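PDB 3CTK: rRNA N-glycosidase from Bougainvillea spectabilis, which is a plant ribosome-inactivating protein, a single chain in which a mixed beta sheet packs with many helices. Local coordinates for residues Q39-D43 against D44-V48; G199-S202 against D203-K207. All coordinates share one frame; numbering follows the deposited sequence.

Contact 1 of 2, residues Q39-D43 against D44-V48; sequences QTIAD and DKRFV
Ile-41 makes the apolar part of this contact, packing against the aliphatic parts of Lys-45, which closes the turn, and Arg-46, the residue after it. Its CD1 sits 3.8 Å from CB of Lys-45, and those two side chains cross at about a right angle. Arg-46 is met at a slant, CG2 of Ile-41 lying 3.7 Å from its CD. With CG1 anti to the backbone N (chi1 -166°), the longer branch lies against Lys-45 and the CG2 methyl against Arg-46. A branched residue suits this place because it can serve both aliphatic stems at once.

The backbone closes a type I beta turn: Lys-45 N donates to Ala-42 O at 2.9 Å, nearly straight at 163°, with the donor well above the carbonyl plane. A weak bond of 3.4 Å from Arg-46 N to Asp-43 O carries the turning on by one residue. The turn ends the loop after helix 14-25 and delivers the chain to strand 47-53, which lies between strands 3-7 and 59-65 of the mixed sheet.

Between the side chains of Asp-43 and Arg-46 the link runs through water. One molecule donates to Ile-41 O (2.6 Å) and to Asp-43 OD1 (2.6 Å), and accepts from Arg-46 NH1 (3.1 Å) in the plane of the guanidinium, at its edge. It thereby joins opposite charges that do not touch directly. Arginine, with several N-H groups, can also serve a second partner: NE forms a salt bridge with Asp-65.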
loop_
_atom_site.group_PDB
_atom_site.type_symbol
_atom_site.label_atom_id
_atom_site.label_comp_id
_atom_site.label_asym_id
_atom_site.label_seq_id
_atom_site.Cartn_x
_atom_site.Cartn_y
_atom_site.Cartn_z
ATOM N N GLN A 39 -5.217 -0.808 16.029
ATOM C CA GLN A 39 -3.811 -0.965 16.398
ATOM C C GLN A 39 -3.463 -2.427 16.665
ATOM O O GLN A 39 -2.374 -2.879 16.325
ATOM C CB GLN A 39 -3.480 -0.127 17.632
ATOM C CG GLN A 39 -2.026 -0.254 18.072
ATOM C CD GLN A 39 -1.660 0.724 19.168
ATOM O OE1 GLN A 39 -2.500 1.114 19.973
ATOM N NE2 GLN A 39 -0.391 1.112 19.213
ATOM N N THR A 40 -4.380 -3.155 17.294
ATOM C CA THR A 40 -4.160 -4.571 17.572
ATOM C C THR A 40 -5.409 -5.348 17.191
ATOM O O THR A 40 -6.529 -4.836 17.261
ATOM C CB THR A 40 -3.832 -4.851 19.067
ATOM O OG1 THR A 40 -4.955 -4.510 19.886
ATOM C CG2 THR A 40 -2.617 -4.054 19.507
ATOM N N ILE A 41 -5.213 -6.593 16.779
ATOM C CA ILE A 41 -6.331 -7.425 16.376
ATOM C C ILE A 41 -5.897 -8.880 16.489
ATOM O O ILE A 41 -4.703 -9.170 16.518
ATOM C CB ILE A 41 -6.746 -7.085 14.921
ATOM C CG1 ILE A 41 -8.114 -7.692 14.603
ATOM C CG2 ILE A 41 -5.673 -7.573 13.945
ATOM C CD1 ILE A 41 -8.677 -7.238 13.268
ATOM N N ALA A 42 -6.864 -9.786 16.580
ATOM C CA ALA A 42 -6.569 -11.209 16.701
ATOM C C ALA A 42 -5.707 -11.683 15.536
ATOM O O ALA A 42 -5.884 -11.234 14.405
ATOM C CB ALA A 42 -7.860 -11.997 16.748
ATOM N N ASP A 43 -4.780 -12.599 15.806
ATOM C CA ASP A 43 -3.906 -13.093 14.750
ATOM C C ASP A 43 -4.677 -13.641 13.546
ATOM O O ASP A 43 -4.202 -13.551 12.412
ATOM C CB ASP A 43 -2.961 -14.172 15.287
ATOM C CG ASP A 43 -1.936 -13.625 16.271
ATOM O OD1 ASP A 43 -1.595 -12.426 16.195
ATOM O OD2 ASP A 43 -1.458 -14.406 17.119
ATOM N N ASP A 44 -5.866 -14.193 13.786
ATOM C CA ASP A 44 -6.678 -14.764 12.710
ATOM C C ASP A 44 -7.352 -13.731 11.810
ATOM O O ASP A 44 -7.981 -14.095 10.813
ATOM C CB ASP A 44 -7.750 -15.679 13.305
ATOM C CG ASP A 44 -8.776 -14.916 14.121
ATOM O OD1 ASP A 44 -8.419 -13.853 14.669
ATOM O OD2 ASP A 44 -9.928 -15.385 14.232
ATOM N N LYS A 45 -7.231 -12.451 12.151
ATOM C CA LYS A 45 -7.841 -11.394 11.349
ATOM C C LYS A 45 -6.816 -10.301 11.073
ATOM O O LYS A 45 -7.155 -9.214 10.592
ATOM C CB LYS A 45 -9.037 -10.795 12.089
ATOM C CG LYS A 45 -10.186 -11.774 12.308
ATOM C CD LYS A 45 -11.391 -11.092 12.941
ATOM C CE LYS A 45 -11.073 -10.582 14.338
ATOM N NZ LYS A 45 -12.275 -10.005 15.008
ATOM N N ARG A 46 -5.558 -10.619 11.359
ATOM C CA ARG A 46 -4.448 -9.691 11.205
ATOM C C ARG A 46 -4.085 -9.299 9.772
ATOM O O ARG A 46 -3.530 -8.222 9.557
ATOM C CB ARG A 46 -3.218 -10.268 11.921
ATOM C CG ARG A 46 -1.971 -9.383 11.926
ATOM C CD ARG A 46 -2.192 -8.046 12.637
ATOM N NE ARG A 46 -0.960 -7.261 12.667
ATOM C CZ ARG A 46 0.038 -7.464 13.521
ATOM N NH1 ARG A 46 -0.048 -8.424 14.435
ATOM N NH2 ARG A 46 1.139 -6.728 13.444
ATOM N N PHE A 47 -4.393 -10.148 8.797
ATOM C CA PHE A 47 -4.040 -9.836 7.411
ATOM C C PHE A 47 -5.173 -9.915 6.402
ATOM O O PHE A 47 -6.164 -10.614 6.606
ATOM C CB PHE A 47 -2.921 -10.767 6.917
ATOM C CG PHE A 47 -1.698 -10.771 7.783
ATOM C CD1 PHE A 47 -1.481 -11.799 8.697
ATOM C CD2 PHE A 47 -0.772 -9.738 7.702
ATOM C CE1 PHE A 47 -0.356 -11.795 9.520
ATOM C CE2 PHE A 47 0.353 -9.723 8.520
ATOM C CZ PHE A 47 0.562 -10.756 9.432
ATOM N N VAL A 48 -5.016 -9.175 5.309
ATOM C CA VAL A 48 -5.972 -9.209 4.213
ATOM C C VAL A 48 -5.112 -9.563 3.007
ATOM O O VAL A 48 -3.988 -9.078 2.878
ATOM C CB VAL A 48 -6.677 -7.844 3.982
ATOM C CG1 VAL A 48 -5.657 -6.746 3.749
ATOM C CG2 VAL A 48 -7.626 -7.951 2.789
HETATM O O HOH W 1 -2.477 -10.039 15.509
#

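Contact 2 of 2, residues G199-S202 against D203-K207; sequences GDIS and DAIHK
The His-206 imidazole approaches the carbonyl oxygen of Ser-202 obliquely, and its ND1 gives that oxygen a weak, bent hydrogen bond (3.0 Å, 129°). Because His-206 N binds the same Ser-202 O at 3.0 Å, one acceptor is held by the main chain and ring of a single residue. The Asp-203 carboxylate folds back over the preceding turn, where OD2 stands 3.2 Å from Gly-199 O; both are acceptors, so this is proximity without a bond. Water 2 donates to Asp-200 OD1 at 3.1 Å and weakly to Asp-203 OD2, which may ease the repulsion between two carboxylates of like charge.

The main chain is a regular alpha helix: the N-H groups of Asp-203, Ala-204, Ile-205 and His-206 bond back to the carbonyl oxygens of Gly-199, Asp-200, Ile-201 and Ser-202, the i+4 to i pattern. Ile-201 and Ile-205, one turn apart, point the same way, with CG2 of the first 4.1 Å from CD1 of the second. Ser-202, short enough for a buried position, keeps OG beside its own backbone N (chi1 -64°), where it bonds to Trp-198 O and Lys-245 N.

Within helix 198-208, the isoleucines meet Met-241 and Leu-244 of the C-terminal loop, and the small Ala-204 rests on Ile-215 and Leu-219 of strand 214-222.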
loop_
_atom_site.group_PDB
_atom_site.type_symbol
_atom_site.label_atom_id
_atom_site.label_comp_id
_atom_site.label_asym_id
_atom_site.label_seq_id
_atom_site.Cartn_x
_atom_site.Cartn_y
_atom_site.Cartn_z
ATOM N N GLY A 199 1.147 8.629 9.071
ATOM C CA GLY A 199 1.043 8.573 10.517
ATOM C C GLY A 199 0.792 9.925 11.158
ATOM O O GLY A 199 -0.099 10.060 11.998
ATOM N N ASP A 200 1.573 10.928 10.765
ATOM C CA ASP A 200 1.422 12.271 11.317
ATOM C C ASP A 200 0.090 12.922 10.964
ATOM O O ASP A 200 -0.511 13.602 11.798
ATOM C CB ASP A 200 2.570 13.172 10.856
ATOM C CG ASP A 200 3.890 12.814 11.514
ATOM O OD1 ASP A 200 3.866 12.108 12.546
ATOM O OD2 ASP A 200 4.947 13.250 11.013
ATOM N N ILE A 201 -0.366 12.724 9.730
ATOM C CA ILE A 201 -1.639 13.291 9.294
ATOM C C ILE A 201 -2.773 12.661 10.098
ATOM O O ILE A 201 -3.706 13.346 10.512
ATOM C CB ILE A 201 -1.883 13.040 7.778
ATOM C CG1 ILE A 201 -0.897 13.872 6.951
ATOM C CG2 ILE A 201 -3.315 13.404 7.403
ATOM C CD1 ILE A 201 -0.933 13.569 5.460
ATOM N N SER A 202 -2.677 11.356 10.329
ATOM C CA SER A 202 -3.702 10.635 11.079
ATOM C C SER A 202 -3.765 11.086 12.537
ATOM O O SER A 202 -4.853 11.282 13.091
ATOM C CB SER A 202 -3.448 9.124 11.004
ATOM O OG SER A 202 -3.568 8.656 9.666
ATOM N N ASP A 203 -2.605 11.263 13.162
ATOM C CA ASP A 203 -2.575 11.705 14.555
ATOM C C ASP A 203 -3.137 13.119 14.684
ATOM O O ASP A 203 -3.813 13.439 15.661
ATOM C CB ASP A 203 -1.146 11.668 15.111
ATOM C CG ASP A 203 -0.617 10.253 15.283
ATOM O OD1 ASP A 203 -1.427 9.338 15.561
ATOM O OD2 ASP A 203 0.610 10.055 15.155
ATOM N N ALA A 204 -2.854 13.963 13.697
ATOM C CA ALA A 204 -3.342 15.341 13.707
ATOM C C ALA A 204 -4.866 15.377 13.651
ATOM O O ALA A 204 -5.508 16.164 14.348
ATOM C CB ALA A 204 -2.765 16.104 12.527
ATOM N N ILE A 205 -5.444 14.533 12.805
ATOM C CA ILE A 205 -6.894 14.494 12.682
ATOM C C ILE A 205 -7.506 13.952 13.968
ATOM O O ILE A 205 -8.531 14.448 14.429
ATOM C CB ILE A 205 -7.319 13.653 11.454
ATOM C CG1 ILE A 205 -6.820 14.353 10.182
ATOM C CG2 ILE A 205 -8.849 13.502 11.414
ATOM C CD1 ILE A 205 -7.082 13.599 8.884
ATOM N N HIS A 206 -6.871 12.948 14.567
ATOM C CA HIS A 206 -7.380 12.395 15.820
ATOM C C HIS A 206 -7.366 13.453 16.919
ATOM O O HIS A 206 -8.299 13.551 17.719
ATOM C CB HIS A 206 -6.537 11.206 16.274
ATOM C CG HIS A 206 -6.978 9.900 15.695
ATOM N ND1 HIS A 206 -6.228 9.199 14.775
ATOM C CD2 HIS A 206 -8.085 9.157 15.923
ATOM C CE1 HIS A 206 -6.855 8.078 14.464
ATOM N NE2 HIS A 206 -7.983 8.028 15.148
ATOM N N LYS A 207 -6.299 14.240 16.962
ATOM C CA LYS A 207 -6.170 15.279 17.976
ATOM C C LYS A 207 -7.234 16.366 17.819
ATOM O O LYS A 207 -7.639 16.991 18.799
ATOM C CB LYS A 207 -4.772 15.908 17.909
ATOM C CG LYS A 207 -4.513 16.952 18.986
ATOM C CD LYS A 207 -3.130 17.575 18.845
ATOM C CE LYS A 207 -2.916 18.664 19.884
ATOM N NZ LYS A 207 -1.621 19.375 19.691
HETATM O O HOH W 2 2.558 12.766 15.289
#

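Contacts 1 and 2 do not touch: their centres are 22 Å apart and their nearest atoms about 9 Å. Both lie well out from the middle of the molecule, with centres about 17 and 18 Å from that of the chain. Two features nevertheless relate them. The C-terminal tail passes near both: Phe-246 touches Gln-39, at the start of segment 39-43, while helix 198-208 meets Leu-244, Lys-245 and Lys-247. The disulfide Cys-32 to Cys-212 also ties the loop that leads to contact 1 to the chain just beyond the helix of contact 2. Contact 1 turns the chain into the mixed sheet, whereas contact 2 belongs to a helix packed on the two-stranded sheet.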